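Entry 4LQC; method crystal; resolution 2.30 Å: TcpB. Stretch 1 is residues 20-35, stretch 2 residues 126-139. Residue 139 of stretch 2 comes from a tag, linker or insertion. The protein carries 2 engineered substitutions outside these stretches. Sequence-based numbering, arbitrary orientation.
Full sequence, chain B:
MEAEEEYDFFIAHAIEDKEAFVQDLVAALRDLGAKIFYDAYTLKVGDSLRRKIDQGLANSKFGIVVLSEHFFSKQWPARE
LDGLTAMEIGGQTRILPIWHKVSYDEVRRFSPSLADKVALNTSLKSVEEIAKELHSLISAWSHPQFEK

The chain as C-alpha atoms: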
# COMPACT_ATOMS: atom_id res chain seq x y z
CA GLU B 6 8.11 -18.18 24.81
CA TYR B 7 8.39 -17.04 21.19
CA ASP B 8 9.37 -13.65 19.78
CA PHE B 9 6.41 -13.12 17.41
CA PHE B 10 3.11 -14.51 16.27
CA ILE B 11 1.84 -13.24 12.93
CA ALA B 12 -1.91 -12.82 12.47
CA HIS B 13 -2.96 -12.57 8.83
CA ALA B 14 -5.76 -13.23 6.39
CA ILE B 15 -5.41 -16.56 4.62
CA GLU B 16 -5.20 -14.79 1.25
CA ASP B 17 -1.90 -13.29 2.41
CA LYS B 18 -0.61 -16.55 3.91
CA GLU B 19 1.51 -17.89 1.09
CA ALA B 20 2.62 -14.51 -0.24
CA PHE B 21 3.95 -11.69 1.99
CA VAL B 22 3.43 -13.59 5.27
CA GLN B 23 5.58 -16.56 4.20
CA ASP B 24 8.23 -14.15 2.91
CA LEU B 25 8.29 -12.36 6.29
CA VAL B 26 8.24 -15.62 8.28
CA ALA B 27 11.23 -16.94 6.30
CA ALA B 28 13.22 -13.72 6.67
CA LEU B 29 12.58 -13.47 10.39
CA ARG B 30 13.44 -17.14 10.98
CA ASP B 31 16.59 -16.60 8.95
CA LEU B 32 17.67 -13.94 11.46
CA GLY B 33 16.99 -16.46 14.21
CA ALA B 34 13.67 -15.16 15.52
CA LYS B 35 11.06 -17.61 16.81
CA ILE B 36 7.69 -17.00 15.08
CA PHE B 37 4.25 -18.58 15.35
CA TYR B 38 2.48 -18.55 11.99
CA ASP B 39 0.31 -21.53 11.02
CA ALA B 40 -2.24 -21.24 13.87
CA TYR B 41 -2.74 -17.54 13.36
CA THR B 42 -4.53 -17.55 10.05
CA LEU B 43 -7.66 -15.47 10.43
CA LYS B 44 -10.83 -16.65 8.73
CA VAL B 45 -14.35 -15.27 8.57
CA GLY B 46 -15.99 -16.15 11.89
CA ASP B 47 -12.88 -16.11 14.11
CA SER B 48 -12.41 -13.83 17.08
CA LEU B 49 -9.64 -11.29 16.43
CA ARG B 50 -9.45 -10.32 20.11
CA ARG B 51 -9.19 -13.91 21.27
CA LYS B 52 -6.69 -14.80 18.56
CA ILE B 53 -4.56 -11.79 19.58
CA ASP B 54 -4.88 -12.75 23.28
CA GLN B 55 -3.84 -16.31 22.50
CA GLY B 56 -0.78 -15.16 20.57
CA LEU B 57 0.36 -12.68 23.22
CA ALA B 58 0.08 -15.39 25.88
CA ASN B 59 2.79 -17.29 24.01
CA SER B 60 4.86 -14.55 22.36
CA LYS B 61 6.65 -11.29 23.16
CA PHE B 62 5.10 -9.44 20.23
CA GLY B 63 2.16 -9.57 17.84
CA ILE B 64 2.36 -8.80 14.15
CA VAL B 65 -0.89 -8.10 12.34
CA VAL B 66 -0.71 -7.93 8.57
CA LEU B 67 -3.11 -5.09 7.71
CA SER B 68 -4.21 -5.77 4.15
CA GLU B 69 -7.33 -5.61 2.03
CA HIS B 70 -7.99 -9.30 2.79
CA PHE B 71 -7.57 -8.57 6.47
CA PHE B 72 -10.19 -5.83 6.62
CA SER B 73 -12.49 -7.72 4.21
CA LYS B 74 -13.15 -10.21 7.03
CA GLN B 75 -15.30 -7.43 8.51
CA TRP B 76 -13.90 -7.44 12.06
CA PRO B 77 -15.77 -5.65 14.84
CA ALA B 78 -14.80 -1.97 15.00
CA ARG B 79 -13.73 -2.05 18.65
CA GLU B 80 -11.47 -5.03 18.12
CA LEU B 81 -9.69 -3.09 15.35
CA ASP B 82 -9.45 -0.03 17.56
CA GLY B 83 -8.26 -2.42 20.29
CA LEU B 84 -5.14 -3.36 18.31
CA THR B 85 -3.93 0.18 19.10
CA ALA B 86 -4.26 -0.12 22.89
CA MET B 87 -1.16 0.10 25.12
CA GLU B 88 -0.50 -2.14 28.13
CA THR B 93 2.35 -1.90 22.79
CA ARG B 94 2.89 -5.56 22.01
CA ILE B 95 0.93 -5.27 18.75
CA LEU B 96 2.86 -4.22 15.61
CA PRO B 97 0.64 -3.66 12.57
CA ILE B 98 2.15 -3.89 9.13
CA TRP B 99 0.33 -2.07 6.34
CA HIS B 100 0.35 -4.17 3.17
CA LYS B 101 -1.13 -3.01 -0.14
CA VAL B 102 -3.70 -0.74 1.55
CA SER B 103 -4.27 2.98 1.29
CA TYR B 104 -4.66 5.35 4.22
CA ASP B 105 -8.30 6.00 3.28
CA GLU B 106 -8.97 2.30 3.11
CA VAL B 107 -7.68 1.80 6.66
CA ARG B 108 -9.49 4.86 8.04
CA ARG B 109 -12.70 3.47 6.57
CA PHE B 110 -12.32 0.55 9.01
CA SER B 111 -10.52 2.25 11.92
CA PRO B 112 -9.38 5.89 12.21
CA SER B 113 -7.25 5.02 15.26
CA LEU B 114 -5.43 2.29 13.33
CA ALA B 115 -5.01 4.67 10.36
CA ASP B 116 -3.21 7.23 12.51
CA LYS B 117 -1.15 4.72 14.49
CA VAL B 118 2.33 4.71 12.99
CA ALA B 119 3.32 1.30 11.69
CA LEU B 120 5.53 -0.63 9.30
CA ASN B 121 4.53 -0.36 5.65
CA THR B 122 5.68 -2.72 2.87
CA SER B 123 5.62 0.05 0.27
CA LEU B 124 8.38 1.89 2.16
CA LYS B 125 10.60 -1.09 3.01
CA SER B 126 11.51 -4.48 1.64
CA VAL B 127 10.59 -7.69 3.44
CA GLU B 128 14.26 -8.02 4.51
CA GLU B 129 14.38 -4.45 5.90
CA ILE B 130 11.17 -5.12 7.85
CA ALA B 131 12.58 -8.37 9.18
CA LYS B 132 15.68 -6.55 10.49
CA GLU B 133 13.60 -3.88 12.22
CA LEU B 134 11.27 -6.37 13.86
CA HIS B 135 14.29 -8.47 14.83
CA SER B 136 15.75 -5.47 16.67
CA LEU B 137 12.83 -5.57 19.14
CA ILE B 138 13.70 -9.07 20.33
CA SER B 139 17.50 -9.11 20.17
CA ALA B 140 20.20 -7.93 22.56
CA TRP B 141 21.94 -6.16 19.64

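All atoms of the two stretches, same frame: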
# COMPACT_ATOMS: atom_id res chain seq x y z
N ALA B 20 1.90 -15.60 0.42
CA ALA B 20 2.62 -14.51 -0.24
C ALA B 20 3.50 -13.77 0.77
O ALA B 20 4.48 -14.32 1.26
CB ALA B 20 1.66 -13.57 -0.94
N PHE B 21 3.15 -12.52 1.08
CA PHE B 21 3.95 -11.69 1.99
C PHE B 21 4.23 -12.34 3.35
O PHE B 21 5.35 -12.25 3.85
CB PHE B 21 3.34 -10.29 2.20
CG PHE B 21 4.06 -9.48 3.26
CD1 PHE B 21 5.34 -8.99 3.03
CD2 PHE B 21 3.47 -9.23 4.50
CE1 PHE B 21 6.01 -8.25 4.00
CE2 PHE B 21 4.14 -8.50 5.48
CZ PHE B 21 5.42 -8.01 5.22
N VAL B 22 3.22 -12.99 3.95
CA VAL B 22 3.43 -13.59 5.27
C VAL B 22 4.54 -14.65 5.23
O VAL B 22 5.42 -14.67 6.09
CB VAL B 22 2.12 -14.17 5.86
CG1 VAL B 22 2.36 -14.75 7.26
CG2 VAL B 22 1.04 -13.10 5.91
N GLN B 23 4.53 -15.53 4.24
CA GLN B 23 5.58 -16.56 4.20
C GLN B 23 6.96 -15.94 3.98
O GLN B 23 7.94 -16.34 4.62
CB GLN B 23 5.29 -17.63 3.14
CG GLN B 23 5.99 -18.96 3.43
CD GLN B 23 5.87 -19.95 2.29
OE1 GLN B 23 5.56 -19.57 1.15
NE2 GLN B 23 6.14 -21.22 2.57
N ASP B 24 7.04 -14.97 3.06
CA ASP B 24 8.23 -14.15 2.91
C ASP B 24 8.77 -13.64 4.25
O ASP B 24 9.94 -13.82 4.56
CB ASP B 24 7.92 -12.92 2.05
CG ASP B 24 7.57 -13.26 0.61
OD1 ASP B 24 7.44 -12.30 -0.19
OD2 ASP B 24 7.43 -14.46 0.29
N LEU B 25 7.90 -12.97 5.02
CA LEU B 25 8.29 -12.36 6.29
C LEU B 25 8.61 -13.40 7.38
O LEU B 25 9.46 -13.17 8.24
CB LEU B 25 7.21 -11.40 6.78
CG LEU B 25 7.49 -10.71 8.11
CD1 LEU B 25 8.84 -9.99 8.12
CD2 LEU B 25 6.36 -9.74 8.43
N VAL B 26 7.92 -14.54 7.35
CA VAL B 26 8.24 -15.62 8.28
C VAL B 26 9.62 -16.19 7.98
O VAL B 26 10.41 -16.42 8.90
CB VAL B 26 7.18 -16.75 8.27
CG1 VAL B 26 7.63 -17.90 9.12
CG2 VAL B 26 5.85 -16.22 8.77
N ALA B 27 9.93 -16.39 6.70
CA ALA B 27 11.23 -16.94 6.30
C ALA B 27 12.40 -16.00 6.62
O ALA B 27 13.48 -16.44 7.01
CB ALA B 27 11.24 -17.29 4.83
N ALA B 28 12.18 -14.71 6.43
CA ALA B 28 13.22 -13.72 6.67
C ALA B 28 13.50 -13.56 8.16
O ALA B 28 14.65 -13.34 8.57
CB ALA B 28 12.82 -12.38 6.08
N LEU B 29 12.45 -13.67 8.96
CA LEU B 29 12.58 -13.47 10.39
C LEU B 29 13.22 -14.70 11.02
O LEU B 29 14.04 -14.58 11.91
CB LEU B 29 11.21 -13.16 11.02
CG LEU B 29 10.74 -11.71 11.17
CD1 LEU B 29 9.38 -11.64 11.87
CD2 LEU B 29 11.75 -10.87 11.94
N ARG B 30 12.85 -15.88 10.54
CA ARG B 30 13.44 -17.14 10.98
C ARG B 30 14.90 -17.21 10.57
O ARG B 30 15.73 -17.80 11.26
CB ARG B 30 12.68 -18.33 10.40
CG ARG B 30 11.40 -18.62 11.16
CD ARG B 30 10.67 -19.87 10.70
NE ARG B 30 9.44 -20.06 11.48
CZ ARG B 30 8.39 -20.76 11.07
NH1 ARG B 30 8.39 -21.35 9.88
NH2 ARG B 30 7.31 -20.84 11.85
N ASP B 31 15.22 -16.58 9.45
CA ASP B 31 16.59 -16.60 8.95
C ASP B 31 17.51 -15.75 9.84
O ASP B 31 18.72 -15.96 9.87
CB ASP B 31 16.62 -16.14 7.50
CG ASP B 31 17.91 -16.49 6.81
OD1 ASP B 31 18.45 -17.60 7.03
OD2 ASP B 31 18.39 -15.63 6.03
N LEU B 32 16.92 -14.80 10.55
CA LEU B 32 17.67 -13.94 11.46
C LEU B 32 17.70 -14.59 12.83
O LEU B 32 18.34 -14.10 13.75
CB LEU B 32 17.03 -12.54 11.56
CG LEU B 32 16.87 -11.72 10.26
CD1 LEU B 32 16.12 -10.40 10.49
CD2 LEU B 32 18.22 -11.43 9.64
N GLY B 33 16.99 -15.71 12.96
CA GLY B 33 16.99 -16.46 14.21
C GLY B 33 15.83 -16.19 15.16
O GLY B 33 15.84 -16.68 16.29
N ALA B 34 14.84 -15.43 14.71
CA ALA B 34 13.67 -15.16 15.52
C ALA B 34 12.73 -16.37 15.58
O ALA B 34 12.59 -17.10 14.60
CB ALA B 34 12.93 -13.92 15.01
N LYS B 35 12.09 -16.58 16.72
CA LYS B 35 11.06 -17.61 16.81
C LYS B 35 9.68 -17.02 16.53
O LYS B 35 9.26 -16.07 17.20
CB LYS B 35 11.13 -18.31 18.18
CG LYS B 35 12.56 -18.76 18.53
CD LYS B 35 12.66 -19.58 19.83
CE LYS B 35 13.39 -18.81 20.93
NZ LYS B 35 14.68 -18.19 20.48
N SER B 126 11.53 -3.15 2.19
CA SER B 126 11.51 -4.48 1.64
C SER B 126 11.20 -5.45 2.77
O SER B 126 11.31 -5.08 3.94
CB SER B 126 12.87 -4.82 1.03
OG SER B 126 13.83 -5.00 2.06
N VAL B 127 10.83 -6.68 2.43
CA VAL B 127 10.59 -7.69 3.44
C VAL B 127 11.84 -7.91 4.32
O VAL B 127 11.73 -8.02 5.53
CB VAL B 127 10.07 -9.02 2.83
CG1 VAL B 127 11.01 -9.54 1.77
CG2 VAL B 127 9.85 -10.06 3.90
N GLU B 128 13.03 -7.92 3.73
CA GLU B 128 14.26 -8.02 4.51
C GLU B 128 14.43 -6.85 5.49
O GLU B 128 14.78 -7.06 6.65
CB GLU B 128 15.49 -8.12 3.61
CG GLU B 128 15.59 -9.41 2.79
CD GLU B 128 14.59 -9.48 1.65
OE1 GLU B 128 13.96 -8.45 1.29
OE2 GLU B 128 14.42 -10.59 1.10
N GLU B 129 14.21 -5.61 5.03
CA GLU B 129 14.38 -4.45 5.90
C GLU B 129 13.40 -4.51 7.08
O GLU B 129 13.74 -4.13 8.21
CB GLU B 129 14.20 -3.14 5.12
CG GLU B 129 15.32 -2.85 4.10
CD GLU B 129 15.15 -1.50 3.39
OE1 GLU B 129 16.07 -0.65 3.47
OE2 GLU B 129 14.12 -1.28 2.71
N ILE B 130 12.20 -5.01 6.82
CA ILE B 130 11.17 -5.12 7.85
C ILE B 130 11.54 -6.21 8.85
O ILE B 130 11.33 -6.07 10.07
CB ILE B 130 9.80 -5.41 7.23
CG1 ILE B 130 9.26 -4.13 6.57
CG2 ILE B 130 8.82 -5.92 8.27
CD1 ILE B 130 7.93 -4.33 5.88
N ALA B 131 12.11 -7.29 8.33
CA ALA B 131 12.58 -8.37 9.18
C ALA B 131 13.62 -7.85 10.17
O ALA B 131 13.51 -8.10 11.37
CB ALA B 131 13.15 -9.48 8.32
N LYS B 132 14.61 -7.11 9.66
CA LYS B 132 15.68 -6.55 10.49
C LYS B 132 15.12 -5.68 11.62
O LYS B 132 15.51 -5.82 12.78
CB LYS B 132 16.65 -5.72 9.64
CG LYS B 132 17.36 -6.53 8.59
CD LYS B 132 18.49 -5.75 7.90
CE LYS B 132 19.28 -6.65 6.93
NZ LYS B 132 19.98 -5.91 5.82
N GLU B 133 14.20 -4.80 11.26
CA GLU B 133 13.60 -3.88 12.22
C GLU B 133 12.82 -4.60 13.30
O GLU B 133 12.92 -4.26 14.48
CB GLU B 133 12.68 -2.92 11.49
CG GLU B 133 12.13 -1.82 12.36
CD GLU B 133 12.06 -0.52 11.62
OE1 GLU B 133 12.80 -0.38 10.62
OE2 GLU B 133 11.28 0.37 12.01
N LEU B 134 12.02 -5.58 12.89
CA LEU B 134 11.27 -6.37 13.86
C LEU B 134 12.24 -7.14 14.74
O LEU B 134 12.05 -7.21 15.95
CB LEU B 134 10.33 -7.34 13.13
CG LEU B 134 9.14 -6.70 12.43
CD1 LEU B 134 8.49 -7.68 11.47
CD2 LEU B 134 8.15 -6.25 13.48
N HIS B 135 13.28 -7.70 14.11
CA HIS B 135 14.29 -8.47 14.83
C HIS B 135 14.97 -7.65 15.93
O HIS B 135 15.28 -8.18 17.00
CB HIS B 135 15.34 -9.03 13.87
CG HIS B 135 16.45 -9.77 14.54
ND1 HIS B 135 16.36 -11.09 14.92
CD2 HIS B 135 17.70 -9.37 14.90
CE1 HIS B 135 17.49 -11.47 15.48
NE2 HIS B 135 18.32 -10.44 15.49
N SER B 136 15.18 -6.36 15.67
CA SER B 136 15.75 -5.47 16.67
C SER B 136 14.98 -5.41 17.99
O SER B 136 15.58 -5.19 19.04
CB SER B 136 15.88 -4.06 16.12
OG SER B 136 17.11 -3.93 15.44
N LEU B 137 13.66 -5.60 17.93
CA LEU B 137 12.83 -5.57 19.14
C LEU B 137 13.07 -6.76 20.07
O LEU B 137 12.76 -6.69 21.26
CB LEU B 137 11.34 -5.53 18.78
CG LEU B 137 10.81 -4.32 18.03
CD1 LEU B 137 9.29 -4.35 18.08
CD2 LEU B 137 11.35 -3.04 18.61
N ILE B 138 13.60 -7.85 19.54
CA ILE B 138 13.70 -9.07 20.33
C ILE B 138 15.13 -9.54 20.56
O ILE B 138 15.36 -10.61 21.13
CB ILE B 138 12.84 -10.21 19.75
CG1 ILE B 138 13.11 -10.41 18.25
CG2 ILE B 138 11.36 -9.90 19.97
CD1 ILE B 138 14.35 -11.22 17.90
N SER B 139 16.09 -8.74 20.11
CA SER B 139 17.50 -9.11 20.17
C SER B 139 18.29 -8.18 21.08
O SER B 139 17.95 -6.99 21.22
CB SER B 139 18.10 -9.10 18.78
OG SER B 139 19.53 -9.05 18.83

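The contact between the two stretches is a helix-on-helix packing made almost entirely of carbon. The axes of helix 20-31 and helix 127-136 approach to 8.9 Å and cross at -52°, both running in the same general direction. No hydrogen bond links the stretches; 601 Å² is buried between them, both sides summed, as side chains pack on each other and on backbone atoms.

At the centre the backbones come closest where alanine meets alanine and leucine: the CA atoms of L29 and A131 lie 5.2 Å apart. A28 and A131 both direct their CA-to-CB bonds toward the opposing stretch, and A28 CB rests 3.7 Å from A131 CB. With no atom beyond CB on either residue, the backbones can draw this near. L29 CD2 lies 3.3 Å from A131 O, a van der Waals contact; that oxygen already accepts the helical bond from H135 N.

Two interlocking knobs lie one turn earlier, on the N-terminal side of this close point. L25 sits among V127, I130, A131 and L134. Its CA-to-CB bond points sideways, but chi1 t and chi2 p bring its end nearer to the other helix, so that L25 CD1 reaches I130 CG2 and L134 CD1, each at 4.1 Å. In return V127, with chi1 p, enters the hole formed by F21, D24, L25 and A28. The methyl V127 CG2 lies 3.7 Å from L25 CA and 4.2 Å from F21 CE1, and its approach to the F21 ring is oblique. Valine carries its methyl directly on CB, and with chi1 p that methyl, CG2, meets the opposing backbone at L25 CA and D24 C. At the margin of the same hole, D24 contributes carbon, its CB 3.9 Å from V127 CG2.

Farther along, L29 and L32 cover the next turn of the second helix. L29 CD2 lies 4.0 Å from L134 CB, while L32 CD1 packs 3.8 Å from A131 CB. L32, though exposed in the structure as a whole, gives 81 Å² to this contact, and its aliphatic chain shields the A131 backbone.

The polar edge is formed by H135. With chi1 t and chi2 at 83°, its imidazole lies against the loop residues L32 and A34: L32 CB stands over one face, 4.1 Å from the ring centroid and 27° off the ring normal, a CH-pi contact. A34 CB lies near the ring plane, 4.4 Å from H135 ND1. H135 CE1 approaches L32 O at 3.3 Å, yet H135 ND1 is buried by this contact without a partner anywhere in the model, and the ring makes no hydrogen bond across the stretches.

The chain makes this turn through a Schellman motif, with G33 N bonded to R30 O (3.0 Å) and A34 N to L29 O (3.0 Å). G33 has phi 97°, where a CB would jam against the preceding carbonyl oxygen, so glycine fits. Beyond it, A34 CB meets I138 CD1 at 4.2 Å, closing the contact.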